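Local coordinates for protein enoyl-CoA hydratase (Bacillus halodurans, PDB 3LKE) that belongs to the crotonase-like superfamily and probably adds water across the double bond of enoyl-CoA thioesters, at residues 82-87 / 233-238; 8-13 / 47-52. All coordinates share one frame; numbering follows the deposited sequence.

Contact 1. Residues 82-87 / 233-238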
ATOM      1  N   ARG A  82      -5.420  35.489   3.198  1.00 38.11           N
ATOM      2  CA  ARG A  82      -4.993  35.260   1.822  1.00 37.48           C
ATOM      3  C   ARG A  82      -4.538  33.814   1.649  1.00 35.61           C
ATOM      4  O   ARG A  82      -4.916  33.154   0.688  1.00 35.76           O
ATOM      5  CB  ARG A  82      -3.849  36.203   1.448  1.00 43.08           C
ATOM      6  CG  ARG A  82      -4.146  37.671   1.707  1.00 50.36           C
ATOM      7  CD  ARG A  82      -4.967  38.295   0.584  1.00 54.76           C
ATOM      8  NE  ARG A  82      -4.194  38.421  -0.651  1.00 60.76           N
ATOM      9  CZ  ARG A  82      -3.098  39.163  -0.780  1.00 59.09           C
ATOM     10  NH1 ARG A  82      -2.625  39.846   0.256  1.00 59.33           N
ATOM     11  NH2 ARG A  82      -2.465  39.219  -1.944  1.00 59.36           N
ATOM     12  N   LEU A  83      -3.724  33.332   2.584  1.00 37.59           N
ATOM     13  CA  LEU A  83      -3.251  31.950   2.539  1.00 32.27           C
ATOM     14  C   LEU A  83      -4.421  30.968   2.536  1.00 32.73           C
ATOM     15  O   LEU A  83      -4.488  30.074   1.688  1.00 31.71           O
ATOM     16  CB  LEU A  83      -2.294  31.658   3.704  1.00 34.76           C
ATOM     17  CG  LEU A  83      -1.565  30.304   3.690  1.00 30.58           C
ATOM     18  CD1 LEU A  83      -1.025  29.986   2.295  1.00 28.01           C
ATOM     19  CD2 LEU A  83      -0.445  30.284   4.719  1.00 33.81           C
ATOM     20  N   ARG A  84      -5.346  31.128   3.477  1.00 29.38           N
ATOM     21  CA  ARG A  84      -6.473  30.202   3.580  1.00 33.12           C
ATOM     22  C   ARG A  84      -7.345  30.234   2.329  1.00 32.59           C
ATOM     23  O   ARG A  84      -7.857  29.199   1.894  1.00 31.63           O
ATOM     24  CB  ARG A  84      -7.299  30.464   4.848  1.00 31.76           C
ATOM     25  CG  ARG A  84      -6.560  30.102   6.133  1.00 33.17           C
ATOM     26  CD  ARG A  84      -7.394  30.373   7.380  1.00 33.95           C
ATOM     27  NE  ARG A  84      -6.670  30.009   8.598  1.00 31.19           N
ATOM     28  CZ  ARG A  84      -6.654  28.787   9.124  1.00 35.78           C
ATOM     29  NH1 ARG A  84      -7.319  27.797   8.537  1.00 35.90           N
ATOM     30  NH2 ARG A  84      -5.967  28.551  10.235  1.00 36.46           N
ATOM     31  N   GLU A  85      -7.493  31.419   1.745  1.00 33.65           N
ATOM     32  CA  GLU A  85      -8.280  31.577   0.527  1.00 31.60           C
ATOM     33  C   GLU A  85      -7.716  30.742  -0.626  1.00 32.17           C
ATOM     34  O   GLU A  85      -8.461  30.016  -1.289  1.00 32.71           O
ATOM     35  CB  GLU A  85      -8.357  33.058   0.127  1.00 37.58           C
ATOM     36  CG  GLU A  85      -8.964  33.308  -1.241  1.00 41.25           C
ATOM     37  CD  GLU A  85      -9.060  34.794  -1.568  1.00 45.67           C
ATOM     38  OE1 GLU A  85      -9.145  35.611  -0.619  1.00 49.58           O
ATOM     39  OE2 GLU A  85      -9.050  35.139  -2.770  1.00 47.65           O
ATOM     40  N   VAL A  86      -6.409  30.834  -0.858  1.00 29.74           N
ATOM     41  CA  VAL A  86      -5.807  30.137  -1.992  1.00 30.41           C
ATOM     42  C   VAL A  86      -5.735  28.627  -1.736  1.00 28.07           C
ATOM     43  O   VAL A  86      -5.975  27.828  -2.638  1.00 27.53           O
ATOM     44  CB  VAL A  86      -4.414  30.701  -2.366  1.00 32.78           C
ATOM     45  CG1 VAL A  86      -3.437  30.535  -1.237  1.00 32.63           C
ATOM     46  CG2 VAL A  86      -3.885  30.027  -3.633  1.00 32.88           C
ATOM     47  N   LEU A  87      -5.432  28.251  -0.499  1.00 27.43           N
ATOM     48  CA  LEU A  87      -5.429  26.845  -0.121  1.00 29.70           C
ATOM     49  C   LEU A  87      -6.811  26.259  -0.336  1.00 27.67           C
ATOM     50  O   LEU A  87      -6.952  25.133  -0.803  1.00 26.46           O
ATOM     51  CB  LEU A  87      -4.988  26.675   1.335  1.00 27.13           C
ATOM     52  CG  LEU A  87      -3.485  26.869   1.515  1.00 28.15           C
ATOM     53  CD1 LEU A  87      -3.086  26.875   2.991  1.00 31.88           C
ATOM     54  CD2 LEU A  87      -2.712  25.788   0.736  1.00 29.51           C
ATOM     55  N   GLN A 233      -6.100  19.262   7.337  1.00 26.92           N
ATOM     56  CA  GLN A 233      -4.930  19.228   8.198  1.00 24.51           C
ATOM     57  C   GLN A 233      -3.710  19.891   7.563  1.00 24.86           C
ATOM     58  O   GLN A 233      -2.978  20.616   8.228  1.00 23.80           O
ATOM     59  CB  GLN A 233      -4.617  17.782   8.606  1.00 27.61           C
ATOM     60  CG  GLN A 233      -5.636  17.203   9.566  1.00 30.37           C
ATOM     61  CD  GLN A 233      -5.781  18.056  10.819  1.00 39.20           C
ATOM     62  OE1 GLN A 233      -4.787  18.499  11.400  1.00 40.13           O
ATOM     63  NE2 GLN A 233      -7.023  18.301  11.230  1.00 42.14           N
ATOM     64  N   GLU A 234      -3.486  19.644   6.277  1.00 20.64           N
ATOM     65  CA  GLU A 234      -2.376  20.288   5.592  1.00 22.75           C
ATOM     66  C   GLU A 234      -2.526  21.804   5.699  1.00 22.97           C
ATOM     67  O   GLU A 234      -1.548  22.529   5.893  1.00 24.50           O
ATOM     68  CB  GLU A 234      -2.345  19.893   4.107  1.00 23.36           C
ATOM     69  CG  GLU A 234      -1.976  18.428   3.856  1.00 21.50           C
ATOM     70  CD  GLU A 234      -1.947  18.110   2.374  1.00 24.51           C
ATOM     71  OE1 GLU A 234      -2.525  18.907   1.601  1.00 22.73           O
ATOM     72  OE2 GLU A 234      -1.356  17.073   1.990  1.00 24.22           O
ATOM     73  N   THR A 235      -3.760  22.267   5.544  1.00 23.26           N
ATOM     74  CA  THR A 235      -4.061  23.697   5.619  1.00 25.32           C
ATOM     75  C   THR A 235      -3.626  24.249   6.976  1.00 25.25           C
ATOM     76  O   THR A 235      -2.875  25.222   7.047  1.00 25.31           O
ATOM     77  CB  THR A 235      -5.553  23.953   5.383  1.00 26.76           C
ATOM     78  OG1 THR A 235      -5.908  23.489   4.073  1.00 28.42           O
ATOM     79  CG2 THR A 235      -5.882  25.452   5.502  1.00 26.80           C
ATOM     80  N   GLU A 236      -4.059  23.594   8.050  1.00 26.04           N
ATOM     81  CA  GLU A 236      -3.752  24.088   9.389  1.00 27.10           C
ATOM     82  C   GLU A 236      -2.256  24.073   9.668  1.00 28.61           C
ATOM     83  O   GLU A 236      -1.736  25.006  10.280  1.00 29.04           O
ATOM     84  CB  GLU A 236      -4.521  23.310  10.461  1.00 28.67           C
ATOM     85  CG  GLU A 236      -6.025  23.428  10.321  1.00 29.84           C
ATOM     86  CD  GLU A 236      -6.516  24.874  10.394  1.00 31.03           C
ATOM     87  OE1 GLU A 236      -5.908  25.680  11.133  1.00 33.78           O
ATOM     88  OE2 GLU A 236      -7.508  25.197   9.718  1.00 34.04           O
ATOM     89  N   GLU A 237      -1.560  23.022   9.224  1.00 29.29           N
ATOM     90  CA  GLU A 237      -0.124  22.924   9.478  1.00 24.98           C
ATOM     91  C   GLU A 237       0.649  23.984   8.707  1.00 25.30           C
ATOM     92  O   GLU A 237       1.604  24.559   9.217  1.00 27.98           O
ATOM     93  CB  GLU A 237       0.432  21.535   9.125  1.00 23.75           C
ATOM     94  CG  GLU A 237      -0.147  20.377   9.939  1.00 25.47           C
ATOM     95  CD  GLU A 237       0.176  20.450  11.432  1.00 29.52           C
ATOM     96  OE1 GLU A 237       1.193  21.071  11.820  1.00 28.71           O
ATOM     97  OE2 GLU A 237      -0.592  19.856  12.217  1.00 33.32           O
ATOM     98  N   LEU A 238       0.252  24.231   7.464  1.00 24.89           N
ATOM     99  CA  LEU A 238       0.970  25.200   6.644  1.00 24.37           C
ATOM    100  C   LEU A 238       0.735  26.618   7.165  1.00 28.89           C
ATOM    101  O   LEU A 238       1.648  27.433   7.187  1.00 28.53           O
ATOM    102  CB  LEU A 238       0.540  25.103   5.177  1.00 26.23           C
ATOM    103  CG  LEU A 238       1.471  25.832   4.206  1.00 30.58           C
ATOM    104  CD1 LEU A 238       2.871  25.237   4.261  1.00 32.59           C
ATOM    105  CD2 LEU A 238       0.929  25.801   2.781  1.00 32.06           C
TER

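Contact 2. Residues 8-13 / 47-52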
ATOM      1  N   THR A   8     -10.958  25.664 -21.954  1.00 31.52           N
ATOM      2  CA  THR A   8     -11.647  24.379 -22.012  1.00 35.06           C
ATOM      3  C   THR A   8     -12.153  24.086 -23.422  1.00 38.43           C
ATOM      4  O   THR A   8     -12.529  24.998 -24.169  1.00 36.86           O
ATOM      5  CB  THR A   8     -12.818  24.303 -21.007  1.00 36.84           C
ATOM      6  OG1 THR A   8     -13.713  25.400 -21.219  1.00 38.33           O
ATOM      7  CG2 THR A   8     -12.297  24.363 -19.579  1.00 34.82           C
ATOM      8  N   GLU A   9     -12.146  22.809 -23.785  1.00 34.28           N
ATOM      9  CA  GLU A   9     -12.580  22.377 -25.106  1.00 38.45           C
ATOM     10  C   GLU A   9     -13.034  20.931 -25.038  1.00 37.36           C
ATOM     11  O   GLU A   9     -12.327  20.091 -24.504  1.00 38.14           O
ATOM     12  CB  GLU A   9     -11.431  22.496 -26.111  1.00 36.91           C
ATOM     13  CG  GLU A   9     -11.787  22.058 -27.516  1.00 42.91           C
ATOM     14  CD  GLU A   9     -10.624  22.189 -28.485  1.00 47.19           C
ATOM     15  OE1 GLU A   9      -9.635  22.877 -28.146  1.00 46.04           O
ATOM     16  OE2 GLU A   9     -10.700  21.605 -29.590  1.00 55.47           O
ATOM     17  N   ILE A  10     -14.204  20.638 -25.594  1.00 38.07           N
ATOM     18  CA  ILE A  10     -14.641  19.250 -25.710  1.00 36.29           C
ATOM     19  C   ILE A  10     -14.435  18.714 -27.122  1.00 41.48           C
ATOM     20  O   ILE A  10     -14.888  19.309 -28.099  1.00 40.72           O
ATOM     21  CB  ILE A  10     -16.109  19.076 -25.310  1.00 36.18           C
ATOM     22  CG1 ILE A  10     -16.296  19.440 -23.835  1.00 38.33           C
ATOM     23  CG2 ILE A  10     -16.567  17.648 -25.595  1.00 37.34           C
ATOM     24  CD1 ILE A  10     -17.734  19.449 -23.384  1.00 42.35           C
ATOM     25  N   GLN A  11     -13.739  17.590 -27.223  1.00 39.02           N
ATOM     26  CA  GLN A  11     -13.495  16.963 -28.511  1.00 39.07           C
ATOM     27  C   GLN A  11     -13.741  15.469 -28.420  1.00 43.49           C
ATOM     28  O   GLN A  11     -13.032  14.751 -27.707  1.00 39.75           O
ATOM     29  CB  GLN A  11     -12.067  17.243 -28.980  1.00 44.50           C
ATOM     30  CG  GLN A  11     -11.597  16.370 -30.132  1.00 43.29           C
ATOM     31  CD  GLN A  11     -10.305  16.878 -30.756  1.00 53.20           C
ATOM     32  OE1 GLN A  11     -10.124  18.086 -30.940  1.00 56.03           O
ATOM     33  NE2 GLN A  11      -9.402  15.956 -31.094  1.00 53.06           N
ATOM     34  N   ASN A  12     -14.764  15.012 -29.133  1.00 41.83           N
ATOM     35  CA  ASN A  12     -15.075  13.594 -29.199  1.00 40.90           C
ATOM     36  C   ASN A  12     -15.331  13.004 -27.810  1.00 37.69           C
ATOM     37  O   ASN A  12     -14.801  11.948 -27.464  1.00 40.66           O
ATOM     38  CB  ASN A  12     -13.949  12.842 -29.908  1.00 43.71           C
ATOM     39  CG  ASN A  12     -14.351  11.443 -30.311  1.00 46.60           C
ATOM     40  OD1 ASN A  12     -15.450  10.985 -29.991  1.00 53.07           O
ATOM     41  ND2 ASN A  12     -13.466  10.754 -31.024  1.00 50.56           N
ATOM     42  N   ASP A  13     -16.141  13.713 -27.032  1.00 38.89           N
ATOM     43  CA  ASP A  13     -16.569  13.253 -25.717  1.00 39.76           C
ATOM     44  C   ASP A  13     -15.425  13.211 -24.704  1.00 39.49           C
ATOM     45  O   ASP A  13     -15.457  12.423 -23.761  1.00 35.53           O
ATOM     46  CB  ASP A  13     -17.265  11.894 -25.824  1.00 38.85           C
ATOM     47  CG  ASP A  13     -18.571  11.968 -26.608  1.00 42.51           C
ATOM     48  OD1 ASP A  13     -19.153  13.067 -26.694  1.00 44.78           O
ATOM     49  OD2 ASP A  13     -19.017  10.929 -27.132  1.00 44.30           O
ATOM     50  N   THR A  47     -22.505  15.177 -18.713  1.00 45.33           N
ATOM     51  CA  THR A  47     -22.878  13.767 -18.783  1.00 46.80           C
ATOM     52  C   THR A  47     -22.380  13.009 -20.013  1.00 45.14           C
ATOM     53  O   THR A  47     -22.282  11.783 -19.977  1.00 49.52           O
ATOM     54  CB  THR A  47     -24.399  13.579 -18.655  1.00 50.29           C
ATOM     55  OG1 THR A  47     -25.064  14.468 -19.562  1.00 51.75           O
ATOM     56  CG2 THR A  47     -24.848  13.883 -17.236  1.00 52.02           C
ATOM     57  N   SER A  48     -22.056  13.718 -21.093  1.00 45.99           N
ATOM     58  CA  SER A  48     -21.659  13.038 -22.330  1.00 48.98           C
ATOM     59  C   SER A  48     -20.196  12.579 -22.377  1.00 44.62           C
ATOM     60  O   SER A  48     -19.881  11.561 -23.001  1.00 46.35           O
ATOM     61  CB  SER A  48     -21.996  13.881 -23.571  1.00 44.48           C
ATOM     62  OG  SER A  48     -21.191  15.049 -23.660  1.00 54.03           O
ATOM     63  N   ILE A  49     -19.306  13.313 -21.718  1.00 42.43           N
ATOM     64  CA  ILE A  49     -17.885  13.000 -21.816  1.00 37.22           C
ATOM     65  C   ILE A  49     -17.511  11.811 -20.944  1.00 35.32           C
ATOM     66  O   ILE A  49     -18.176  11.534 -19.949  1.00 37.73           O
ATOM     67  CB  ILE A  49     -17.005  14.200 -21.445  1.00 36.84           C
ATOM     68  CG1 ILE A  49     -17.174  14.556 -19.964  1.00 36.89           C
ATOM     69  CG2 ILE A  49     -17.322  15.386 -22.353  1.00 38.67           C
ATOM     70  CD1 ILE A  49     -16.340  15.741 -19.526  1.00 33.27           C
ATOM     71  N   HIS A  50     -16.454  11.112 -21.340  1.00 31.85           N
ATOM     72  CA  HIS A  50     -15.952   9.968 -20.582  1.00 33.28           C
ATOM     73  C   HIS A  50     -14.607  10.268 -19.922  1.00 33.92           C
ATOM     74  O   HIS A  50     -14.167   9.537 -19.026  1.00 28.51           O
ATOM     75  CB  HIS A  50     -15.825   8.742 -21.484  1.00 31.35           C
ATOM     76  CG  HIS A  50     -15.159   9.020 -22.798  1.00 36.56           C
ATOM     77  ND1 HIS A  50     -13.816   9.316 -22.907  1.00 34.34           N
ATOM     78  CD2 HIS A  50     -15.654   9.047 -24.060  1.00 36.84           C
ATOM     79  CE1 HIS A  50     -13.512   9.508 -24.179  1.00 36.69           C
ATOM     80  NE2 HIS A  50     -14.609   9.353 -24.899  1.00 36.93           N
ATOM     81  N   SER A  51     -13.960  11.345 -20.357  1.00 30.56           N
ATOM     82  CA  SER A  51     -12.613  11.655 -19.899  1.00 29.39           C
ATOM     83  C   SER A  51     -12.399  13.154 -19.719  1.00 31.45           C
ATOM     84  O   SER A  51     -13.093  13.984 -20.317  1.00 31.95           O
ATOM     85  CB  SER A  51     -11.578  11.125 -20.895  1.00 27.70           C
ATOM     86  OG  SER A  51     -11.725   9.741 -21.118  1.00 30.73           O
ATOM     87  N   ILE A  52     -11.424  13.479 -18.878  1.00 29.11           N
ATOM     88  CA  ILE A  52     -10.962  14.841 -18.688  1.00 28.84           C
ATOM     89  C   ILE A  52      -9.445  14.818 -18.780  1.00 32.28           C
ATOM     90  O   ILE A  52      -8.785  14.071 -18.061  1.00 26.99           O
ATOM     91  CB  ILE A  52     -11.384  15.396 -17.322  1.00 30.34           C
ATOM     92  CG1 ILE A  52     -12.906  15.520 -17.246  1.00 30.26           C
ATOM     93  CG2 ILE A  52     -10.750  16.754 -17.084  1.00 31.01           C
ATOM     94  CD1 ILE A  52     -13.415  15.905 -15.896  1.00 30.38           C
TER

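Contact 1. Residues 82-87 / 233-238
Helical residues 82-87 and 233-238 run nearly antiparallel, joined by a salt bridge on one side and a thin apolar layer beside it. The axes of the two short segments approach to 10.7 Å at an angle of 155°, so side chains bridge most of the gap. The longest reach belongs to R84. Its chain leaves the helix with CG beside the backbone N and then runs fully extended from CG to NE, which delivers the guanidinium end-on to E236. That glutamate starts out pointing away from the partner helix, but a bend at chi2 (-59°) folds its carboxylate back. R84 NH1 donates to E236 OE2 at 2.9 Å and R84 NH2 to E236 OE1 at 3.0 Å, both nearly straight. Each oxygen lies in the guanidinium plane yet is met from above the carboxylate plane, because the two groups are turned 32° against each other. This bidentate salt bridge fixes the rotation of both flat ends.

Beside it, T235 turns CG2 anti to its backbone N, and this methyl touches L87 CD1 at 4.0 Å while also lying 4.1 Å from R84 NH1. Its hydroxyl OG1 sits beside the backbone N instead and bonds to the carbonyl of L231, one turn earlier. L87 and L238 cross obliquely, both L87 methyls, CD1 and CD2, lying 4.2 Å from L238 CD2. L83 adds a looser contact, its CD2 4.3 Å from L238 O.

Helix 81-98 thus packs on helix 223-241, where V239 extends the contact to L83 and R84, and the loop residues I143 and D146 touch L238. Helix 223-241 also meets a second subunit, where E237 forms a salt bridge with K217 of that chain.

Contact 2. Residues 8-13 / 47-52
The tight turn between the first two strands of the crotonase-fold sheet, 6-10 and 14-19, rests here on the loop that leads into strand 51-56. N12 and D13 both take left-handed backbone angles (phi 58° and 68°), and the turn presents the D13 carbonyl to the loop. H50 N donates to D13 O at 2.9 Å, arriving in the carbonyl plane. The same oxygen receives a CA-H...O contact from I49 CA at 3.2 Å, and it also lies over the centre of one face of the H50 imidazole, 3.3 Å above the plane. The ring is placed there by chi1 of 47°, which sets CG in the crowded position between backbone N and carbonyl carbon. An in-plane hydrogen bond of 2.8 Å between H50 ND1 and S51 OG then holds its rotation, while H50 CD2 packs 3.7 Å from D13 CB. Farther along, I10 and I49 cross at about a right angle, meeting through their CG2 methyls at 4.0 Å. L15 of strand 14-19 touches both isoleucines, and this strand lies between 6-10 and 51-56 in the sheet. V204 and S205 of helix 190-205 pack against H50.

How the contacts relate
Contact 2 closes before contact 1 opens, so the two lie in series along the chain and share no helix or strand. Their centres are 32 Å apart and their nearest atoms about 18 Å, with no touch between them. Contact 2 belongs to the six-stranded sheet, at the border formed by strands 6-10, 14-19 and 51-56. Contact 1 is entirely helical and brings a helix from the C-terminal part, 223-241, back onto helix 81-98, which directly precedes strand 103-108 of that same sheet. One thus joins a hairpin turn at the sheet's edge to the loop entering strand 51-56, the other is a long-range packing of helix 223-241 on helix 81-98.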